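Long-range contacts in uronate isomerase (Caulobacter crescentus, PDB 2Q01), which catalyses the interconversion of D-glucuronate with D-fructuronate and of D-galacturonate with D-tagaturonate in the breakdown of uronic acids: residues L381-P385 against Y410-N416; V305-G311 against S356-L362. All coordinates share one frame; numbering follows the deposited sequence.

Contact 1: residues L381-P385 against Y410-N416; sequences LKLGP and YNTVGFN. With K (potassium ion), chain E.
Leu383 O is gripped by a water, which donates to it at 2.9 Å, and weakly by Val413 N of the loop 410-416. The same water accepts from Val413 N and donates to Gly414 O, bridging the two backbones. At the same edge of the strand, Leu383 N gives a bond to Asn411 O (2.8 Å, 160° at the hydrogen), which with the Val413 N bond makes a single bridge to Thr412. Lys382 CG lies 3.4 Å from Asn411 O. Its CB and CG rest on Val413 CG1; the bend at chi2 (92°) then carries NZ past Tyr410 O to a water at 2.9 Å, itself a ligand of the potassium ion. Leu381 O and Asn411 OD1 bind the metal, at 2.6 Å and 2.7 Å, and a hydrogen bond from Asn411 ND2 to Ala407 O helps to fix the amide; Ala375 O and Tyr378 O of the same chain and Ser75 O of a second subunit complete the site. Were Lys382 cut back to an alanine, the metal-bound water would probably lose its ammonium donor and Val413 CG1 the cover given by CG. At the far end, Pro385 CG meets Asn416 OD1, the side chains crossing nearly at right angles. The contact fastens strand 381-383, which pairs with 357-359 on its other edge, to the loop before helix 425-445, with Leu383 resting on helices 366-375 and 393-407 and Val413 on helix 451-469.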
ATOM      1  N   LEU B 381      16.522 -16.824   1.804  1.00 28.70           N
ATOM      2  CA  LEU B 381      15.302 -16.231   1.247  1.00 30.66           C
ATOM      3  C   LEU B 381      15.571 -15.369   0.029  1.00 30.09           C
ATOM      4  O   LEU B 381      16.506 -14.571   0.028  1.00 35.29           O
ATOM      5  CB  LEU B 381      14.615 -15.380   2.314  1.00 27.57           C
ATOM      6  CG  LEU B 381      13.395 -15.903   3.077  1.00 25.52           C
ATOM      7  CD1 LEU B 381      13.341 -17.417   3.206  1.00 40.92           C
ATOM      8  CD2 LEU B 381      13.322 -15.227   4.439  1.00 30.57           C
ATOM      9  N   LYS B 382      14.749 -15.502  -1.001  1.00 39.44           N
ATOM     10  CA  LYS B 382      14.887 -14.682  -2.193  1.00 32.86           C
ATOM     11  C   LYS B 382      13.484 -14.246  -2.566  1.00 34.18           C
ATOM     12  O   LYS B 382      12.521 -14.885  -2.163  1.00 29.03           O
ATOM     13  CB  LYS B 382      15.491 -15.515  -3.317  1.00 37.21           C
ATOM     14  CG  LYS B 382      16.681 -14.909  -4.012  1.00 40.07           C
ATOM     15  CD  LYS B 382      17.974 -15.340  -3.378  1.00 43.18           C
ATOM     16  CE  LYS B 382      19.107 -15.346  -4.376  1.00 46.48           C
ATOM     17  NZ  LYS B 382      20.409 -15.246  -3.662  1.00 68.64           N
ATOM     18  N   LEU B 383      13.362 -13.165  -3.334  1.00 36.79           N
ATOM     19  CA  LEU B 383      12.045 -12.663  -3.716  1.00 28.65           C
ATOM     20  C   LEU B 383      11.680 -12.996  -5.140  1.00 31.88           C
ATOM     21  O   LEU B 383      12.457 -12.770  -6.058  1.00 33.50           O
ATOM     22  CB  LEU B 383      11.936 -11.159  -3.488  1.00 32.05           C
ATOM     23  CG  LEU B 383      11.948 -10.752  -2.018  1.00 28.85           C
ATOM     24  CD1 LEU B 383      11.610  -9.303  -1.872  1.00 36.39           C
ATOM     25  CD2 LEU B 383      10.997 -11.616  -1.192  1.00 44.47           C
ATOM     26  N   GLY B 384      10.487 -13.550  -5.310  1.00 32.14           N
ATOM     27  CA  GLY B 384       9.965 -13.847  -6.631  1.00 31.01           C
ATOM     28  C   GLY B 384       9.356 -12.594  -7.205  1.00 38.39           C
ATOM     29  O   GLY B 384       9.066 -11.661  -6.459  1.00 47.81           O
ATOM     30  N   PRO B 385       9.163 -12.555  -8.534  1.00 42.19           N
ATOM     31  CA  PRO B 385       8.557 -11.378  -9.154  1.00 44.46           C
ATOM     32  C   PRO B 385       7.100 -11.208  -8.751  1.00 41.15           C
ATOM     33  O   PRO B 385       6.507 -12.116  -8.155  1.00 40.49           O
ATOM     34  CB  PRO B 385       8.649 -11.685 -10.651  1.00 48.91           C
ATOM     35  CG  PRO B 385       8.714 -13.163 -10.734  1.00 46.14           C
ATOM     36  CD  PRO B 385       9.506 -13.585  -9.534  1.00 46.67           C
ATOM     37  N   TYR B 410      19.936  -8.497  -6.086  1.00 24.68           N
ATOM     38  CA  TYR B 410      20.572  -9.807  -6.101  1.00 26.22           C
ATOM     39  C   TYR B 410      19.902 -10.773  -5.133  1.00 36.17           C
ATOM     40  O   TYR B 410      20.261 -11.951  -5.063  1.00 43.85           O
ATOM     41  CB  TYR B 410      22.071  -9.656  -5.843  1.00 25.35           C
ATOM     42  CG  TYR B 410      22.748  -8.804  -6.896  1.00 30.93           C
ATOM     43  CD1 TYR B 410      22.942  -7.436  -6.698  1.00 39.38           C
ATOM     44  CD2 TYR B 410      23.159  -9.354  -8.109  1.00 38.11           C
ATOM     45  CE1 TYR B 410      23.538  -6.647  -7.665  1.00 40.62           C
ATOM     46  CE2 TYR B 410      23.762  -8.567  -9.087  1.00 40.48           C
ATOM     47  CZ  TYR B 410      23.944  -7.216  -8.855  1.00 39.09           C
ATOM     48  OH  TYR B 410      24.540  -6.427  -9.809  1.00 36.78           O
ATOM     49  N   ASN B 411      18.920 -10.243  -4.403  1.00 37.27           N
ATOM     50  CA  ASN B 411      18.006 -11.009  -3.574  1.00 31.41           C
ATOM     51  C   ASN B 411      16.666 -11.245  -4.277  1.00 36.24           C
ATOM     52  O   ASN B 411      15.690 -11.655  -3.645  1.00 41.87           O
ATOM     53  CB  ASN B 411      17.761 -10.274  -2.260  1.00 29.15           C
ATOM     54  CG  ASN B 411      18.894 -10.453  -1.269  1.00 36.07           C
ATOM     55  OD1 ASN B 411      19.385 -11.568  -1.070  1.00 26.74           O
ATOM     56  ND2 ASN B 411      19.276  -9.381  -0.599  1.00 28.66           N
ATOM     57  N   THR B 412      16.621 -10.955  -5.575  1.00 32.00           N
ATOM     58  CA  THR B 412      15.464 -11.268  -6.414  1.00 30.95           C
ATOM     59  C   THR B 412      15.861 -12.340  -7.443  1.00 38.20           C
ATOM     60  O   THR B 412      17.043 -12.661  -7.583  1.00 39.05           O
ATOM     61  CB  THR B 412      14.849 -10.000  -7.087  1.00 36.39           C
ATOM     62  OG1 THR B 412      15.698  -9.536  -8.147  1.00 39.33           O
ATOM     63  CG2 THR B 412      14.622  -8.871  -6.058  1.00 10.28           C
ATOM     64  N   VAL B 413      14.880 -12.913  -8.140  1.00 40.44           N
ATOM     65  CA  VAL B 413      15.133 -14.065  -9.022  1.00 39.73           C
ATOM     66  C   VAL B 413      14.794 -13.806 -10.500  1.00 39.70           C
ATOM     67  O   VAL B 413      14.768 -14.734 -11.312  1.00 43.39           O
ATOM     68  CB  VAL B 413      14.404 -15.359  -8.519  1.00 35.53           C
ATOM     69  CG1 VAL B 413      14.806 -15.689  -7.110  1.00 38.29           C
ATOM     70  CG2 VAL B 413      12.883 -15.225  -8.610  1.00 36.24           C
ATOM     71  N   GLY B 414      14.544 -12.549 -10.845  1.00 42.77           N
ATOM     72  CA  GLY B 414      14.129 -12.207 -12.197  1.00 35.22           C
ATOM     73  C   GLY B 414      12.639 -12.409 -12.418  1.00 47.06           C
ATOM     74  O   GLY B 414      11.824 -12.078 -11.558  1.00 53.57           O
ATOM     75  N   PHE B 415      12.287 -12.968 -13.571  1.00 48.43           N
ATOM     76  CA  PHE B 415      10.897 -13.050 -14.005  1.00 42.29           C
ATOM     77  C   PHE B 415      10.496 -14.476 -14.372  1.00 42.33           C
ATOM     78  O   PHE B 415      11.271 -15.211 -14.983  1.00 50.13           O
ATOM     79  CB  PHE B 415      10.669 -12.096 -15.198  1.00 42.09           C
ATOM     80  CG  PHE B 415       9.296 -12.190 -15.815  1.00 36.79           C
ATOM     81  CD1 PHE B 415       8.204 -11.569 -15.217  1.00 36.08           C
ATOM     82  CD2 PHE B 415       9.096 -12.892 -17.006  1.00 33.33           C
ATOM     83  CE1 PHE B 415       6.932 -11.664 -15.789  1.00 39.84           C
ATOM     84  CE2 PHE B 415       7.825 -12.990 -17.580  1.00 28.58           C
ATOM     85  CZ  PHE B 415       6.748 -12.371 -16.975  1.00 31.83           C
ATOM     86  N   ASN B 416       9.284 -14.858 -13.979  1.00 44.64           N
ATOM     87  CA  ASN B 416       8.626 -16.039 -14.524  1.00 49.84           C
ATOM     88  C   ASN B 416       7.246 -15.661 -15.059  1.00 50.02           C
ATOM     89  O   ASN B 416       6.583 -14.789 -14.505  1.00 46.05           O
ATOM     90  CB  ASN B 416       8.569 -17.189 -13.503  1.00 53.16           C
ATOM     91  CG  ASN B 416       7.725 -16.869 -12.283  1.00 53.41           C
ATOM     92  OD1 ASN B 416       8.242 -16.440 -11.254  1.00 66.16           O
ATOM     93  ND2 ASN B 416       6.423 -17.098 -12.384  1.00 51.73           N
TER
HETATM   94  K     K E 502      18.733 -13.480   0.730  1.00 37.20           K
HETATM   95  O   HOH W   1      20.256 -15.029  -0.729  1.00 41.36           O
HETATM   96  O   HOH W   2      12.478 -11.807  -8.785  1.00 46.00           O

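Contact 2: residues V305-G311 against S356-L362; sequences VMQIHPG and SIILFTL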
ATOM      1  N   VAL B 305      14.994 -26.164  -5.065  1.00 42.34           N
ATOM      2  CA  VAL B 305      14.680 -24.785  -4.702  1.00 38.79           C
ATOM      3  C   VAL B 305      13.188 -24.664  -4.397  1.00 39.23           C
ATOM      4  O   VAL B 305      12.347 -25.100  -5.168  1.00 39.18           O
ATOM      5  CB  VAL B 305      15.106 -23.799  -5.814  1.00 37.62           C
ATOM      6  CG1 VAL B 305      14.537 -22.437  -5.564  1.00 23.38           C
ATOM      7  CG2 VAL B 305      16.624 -23.718  -5.900  1.00 23.21           C
ATOM      8  N   MET B 306      12.865 -24.071  -3.258  1.00 37.62           N
ATOM      9  CA  MET B 306      11.514 -24.118  -2.745  1.00 33.17           C
ATOM     10  C   MET B 306      10.765 -22.814  -2.994  1.00 30.63           C
ATOM     11  O   MET B 306      11.112 -21.782  -2.434  1.00 40.31           O
ATOM     12  CB  MET B 306      11.589 -24.419  -1.256  1.00 32.80           C
ATOM     13  CG  MET B 306      10.346 -24.962  -0.650  1.00 49.61           C
ATOM     14  SD  MET B 306      10.737 -25.404   1.041  1.00 50.20           S
ATOM     15  CE  MET B 306       9.421 -24.524   1.855  1.00 19.35           C
ATOM     16  N   GLN B 307       9.732 -22.863  -3.827  1.00 31.07           N
ATOM     17  CA  GLN B 307       8.903 -21.680  -4.065  1.00 26.78           C
ATOM     18  C   GLN B 307       7.631 -21.690  -3.224  1.00 29.71           C
ATOM     19  O   GLN B 307       6.832 -22.620  -3.302  1.00 43.82           O
ATOM     20  CB  GLN B 307       8.526 -21.559  -5.539  1.00 33.56           C
ATOM     21  CG  GLN B 307       9.685 -21.649  -6.506  1.00 28.56           C
ATOM     22  CD  GLN B 307       9.219 -21.693  -7.947  1.00 47.63           C
ATOM     23  OE1 GLN B 307       9.026 -22.767  -8.516  1.00 47.72           O
ATOM     24  NE2 GLN B 307       9.017 -20.520  -8.541  1.00 49.76           N
ATOM     25  N   ILE B 308       7.434 -20.643  -2.432  1.00 33.45           N
ATOM     26  CA  ILE B 308       6.193 -20.487  -1.691  1.00 32.07           C
ATOM     27  C   ILE B 308       5.295 -19.431  -2.348  1.00 39.48           C
ATOM     28  O   ILE B 308       5.665 -18.257  -2.459  1.00 39.71           O
ATOM     29  CB  ILE B 308       6.448 -20.197  -0.190  1.00 41.98           C
ATOM     30  CG1 ILE B 308       7.333 -21.297   0.415  1.00 28.23           C
ATOM     31  CG2 ILE B 308       5.121 -20.083   0.576  1.00 42.85           C
ATOM     32  CD1 ILE B 308       7.904 -20.960   1.778  1.00 53.47           C
ATOM     33  N   HIS B 309       4.123 -19.886  -2.792  1.00 39.62           N
ATOM     34  CA  HIS B 309       3.083 -19.064  -3.412  1.00 39.02           C
ATOM     35  C   HIS B 309       1.836 -18.982  -2.516  1.00 41.88           C
ATOM     36  O   HIS B 309       0.828 -19.633  -2.808  1.00 41.32           O
ATOM     37  CB  HIS B 309       2.656 -19.700  -4.738  1.00 41.58           C
ATOM     38  CG  HIS B 309       3.565 -19.404  -5.886  1.00 46.60           C
ATOM     39  ND1 HIS B 309       4.513 -20.298  -6.331  1.00 50.06           N
ATOM     40  CD2 HIS B 309       3.654 -18.326  -6.700  1.00 52.83           C
ATOM     41  CE1 HIS B 309       5.156 -19.780  -7.363  1.00 45.06           C
ATOM     42  NE2 HIS B 309       4.654 -18.583  -7.607  1.00 48.18           N
ATOM     43  N   PRO B 310       1.882 -18.193  -1.425  1.00 38.86           N
ATOM     44  CA  PRO B 310       0.729 -18.238  -0.540  1.00 41.92           C
ATOM     45  C   PRO B 310      -0.317 -17.138  -0.769  1.00 42.25           C
ATOM     46  O   PRO B 310      -0.056 -16.154  -1.470  1.00 45.69           O
ATOM     47  CB  PRO B 310       1.366 -18.056   0.837  1.00 30.29           C
ATOM     48  CG  PRO B 310       2.578 -17.180   0.570  1.00 30.71           C
ATOM     49  CD  PRO B 310       2.916 -17.283  -0.899  1.00 41.27           C
ATOM     50  N   GLY B 311      -1.496 -17.327  -0.177  1.00 32.96           N
ATOM     51  CA  GLY B 311      -2.438 -16.234   0.036  1.00 40.95           C
ATOM     52  C   GLY B 311      -3.580 -16.119  -0.944  1.00 45.38           C
ATOM     53  O   GLY B 311      -4.168 -15.043  -1.089  1.00 49.50           O
ATOM     54  N   SER B 356      17.487 -23.026  -0.290  1.00 40.53           N
ATOM     55  CA  SER B 356      17.107 -21.894  -1.112  1.00 37.80           C
ATOM     56  C   SER B 356      15.582 -21.806  -1.187  1.00 37.43           C
ATOM     57  O   SER B 356      14.924 -22.722  -1.699  1.00 32.62           O
ATOM     58  CB  SER B 356      17.730 -22.026  -2.504  1.00 43.57           C
ATOM     59  OG  SER B 356      17.556 -20.842  -3.259  1.00 66.40           O
ATOM     60  N   ILE B 357      15.032 -20.717  -0.644  1.00 22.74           N
ATOM     61  CA  ILE B 357      13.591 -20.453  -0.671  1.00 28.02           C
ATOM     62  C   ILE B 357      13.284 -19.172  -1.471  1.00 28.53           C
ATOM     63  O   ILE B 357      13.972 -18.168  -1.330  1.00 42.29           O
ATOM     64  CB  ILE B 357      12.999 -20.362   0.769  1.00 28.90           C
ATOM     65  CG1 ILE B 357      13.358 -21.608   1.590  1.00 42.35           C
ATOM     66  CG2 ILE B 357      11.480 -20.191   0.747  1.00 20.55           C
ATOM     67  CD1 ILE B 357      12.869 -21.577   3.013  1.00 34.83           C
ATOM     68  N   ILE B 358      12.263 -19.223  -2.324  1.00 33.52           N
ATOM     69  CA  ILE B 358      11.817 -18.052  -3.078  1.00 29.74           C
ATOM     70  C   ILE B 358      10.392 -17.695  -2.673  1.00 28.89           C
ATOM     71  O   ILE B 358       9.481 -18.495  -2.848  1.00 31.67           O
ATOM     72  CB  ILE B 358      11.902 -18.272  -4.611  1.00 25.45           C
ATOM     73  CG1 ILE B 358      13.305 -18.739  -5.016  1.00 24.11           C
ATOM     74  CG2 ILE B 358      11.537 -16.988  -5.356  1.00 24.27           C
ATOM     75  CD1 ILE B 358      13.432 -19.098  -6.473  1.00 39.96           C
ATOM     76  N   LEU B 359      10.215 -16.494  -2.126  1.00 36.15           N
ATOM     77  CA  LEU B 359       8.916 -16.044  -1.621  1.00 31.00           C
ATOM     78  C   LEU B 359       8.159 -15.187  -2.630  1.00 34.71           C
ATOM     79  O   LEU B 359       8.722 -14.276  -3.247  1.00 28.99           O
ATOM     80  CB  LEU B 359       9.083 -15.245  -0.334  1.00 30.66           C
ATOM     81  CG  LEU B 359       9.725 -15.892   0.888  1.00 39.43           C
ATOM     82  CD1 LEU B 359       9.982 -14.807   1.921  1.00 30.88           C
ATOM     83  CD2 LEU B 359       8.859 -17.013   1.466  1.00 30.01           C
ATOM     84  N   PHE B 360       6.874 -15.487  -2.770  1.00 36.78           N
ATOM     85  CA  PHE B 360       5.979 -14.757  -3.650  1.00 32.58           C
ATOM     86  C   PHE B 360       4.872 -14.185  -2.793  1.00 38.36           C
ATOM     87  O   PHE B 360       4.701 -14.599  -1.650  1.00 42.27           O
ATOM     88  CB  PHE B 360       5.376 -15.703  -4.684  1.00 29.08           C
ATOM     89  CG  PHE B 360       6.313 -16.072  -5.789  1.00 37.00           C
ATOM     90  CD1 PHE B 360       7.299 -17.031  -5.597  1.00 36.72           C
ATOM     91  CD2 PHE B 360       6.202 -15.470  -7.034  1.00 50.39           C
ATOM     92  CE1 PHE B 360       8.165 -17.369  -6.619  1.00 19.89           C
ATOM     93  CE2 PHE B 360       7.059 -15.815  -8.062  1.00 48.69           C
ATOM     94  CZ  PHE B 360       8.044 -16.766  -7.853  1.00 40.75           C
ATOM     95  N   THR B 361       4.121 -13.235  -3.341  1.00 35.01           N
ATOM     96  CA  THR B 361       2.985 -12.668  -2.637  1.00 28.72           C
ATOM     97  C   THR B 361       1.865 -12.237  -3.590  1.00 37.52           C
ATOM     98  O   THR B 361       2.096 -11.977  -4.771  1.00 37.98           O
ATOM     99  CB  THR B 361       3.409 -11.495  -1.710  1.00 37.26           C
ATOM    100  OG1 THR B 361       2.489 -11.387  -0.618  1.00 46.75           O
ATOM    101  CG2 THR B 361       3.469 -10.176  -2.452  1.00 28.31           C
ATOM    102  N   LEU B 362       0.650 -12.201  -3.055  1.00 34.89           N
ATOM    103  CA  LEU B 362      -0.513 -11.640  -3.724  1.00 31.58           C
ATOM    104  C   LEU B 362      -0.895 -10.352  -2.999  1.00 36.58           C
ATOM    105  O   LEU B 362      -1.796  -9.621  -3.412  1.00 29.93           O
ATOM    106  CB  LEU B 362      -1.662 -12.643  -3.675  1.00 34.66           C
ATOM    107  CG  LEU B 362      -2.178 -13.321  -4.948  1.00 34.43           C
ATOM    108  CD1 LEU B 362      -1.224 -13.199  -6.103  1.00 30.22           C
ATOM    109  CD2 LEU B 362      -2.558 -14.782  -4.685  1.00 30.82           C
TER
HETATM  110  O   HOH W   3      -0.016 -13.541  -0.660  1.00 43.01           O
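His309 and Phe360 stack face to face, their centroids 4.0 Å apart and their planes inclined by 26°. His309 NE2 sits over the centre of the phenyl ring, 3.4 Å above its plane, whereas Phe360 CD1 lies toward the rim of the imidazole. Paired in parallel register and with each CG anti to its carbonyl carbon (chi1 -81° in His309, -76° in Phe360), the two side chains run side by side. The amide of Gln307 comes obliquely to the same phenyl ring, NE2 lying 3.8 Å from Phe360 CE1.

Beneath these groups the strands 305-308 and 357-359 run parallel and are joined by four backbone bonds. The straightest, from Met306 N to Ser356 O, is 2.9 Å long; the series ends with Phe360 N on Ile308 O. On the face carrying Gln307, Val305 CG1 meets the end of Ile358, CD1, at 3.6 Å. The opposite face is aliphatic: Ile308 extends CD1 against both Ile357 CG2, at 3.8 Å, and Leu359 CD2. Beyond the strands a water links Pro310 O to Leu362 N, at 2.7 Å and 2.8 Å, where the chains have spread too far for the direct pairing to continue.

His309 ND1 is hydrogen-bonded to Asp251 OD1, and Gln307 OE1 to Ser249 OG. With ND1 tied to a carboxylate and Phe360 against its face, the imidazole is fixed in rotation; its stack on His41 and edge-to-face contact with Trp387 place it in an aromatic cluster at the C-terminal end of the parallel sheet, where enzymes of the TIM-barrel class generally carry their active sites.

In the fold
Past the earlier strands, including 249-252, the chain reaches strand 305-308, then passes through the small strand pair 312-313 and 332-333 and helices 318-323 and 343-349 before strand 357-359 pairs beside it, so that contact 2 closes this excursion. Helix 366-375 leads to strand 381-383, and after helix 393-407 the loop 410-416 returns to it, closing contact 1. The two closures are in series, neither nested nor crossed. They are joined through the sheet, whose neighbouring strands 357-359 and 381-383 are linked by probable hydrogen bonds from Lys382 N to Ile357 O and Gly384 N to Leu359 O. Phe360 also packs on Pro385 and Asn416, tying the loop 410-416 to the parallel strands of this TIM-barrel-clan enzyme.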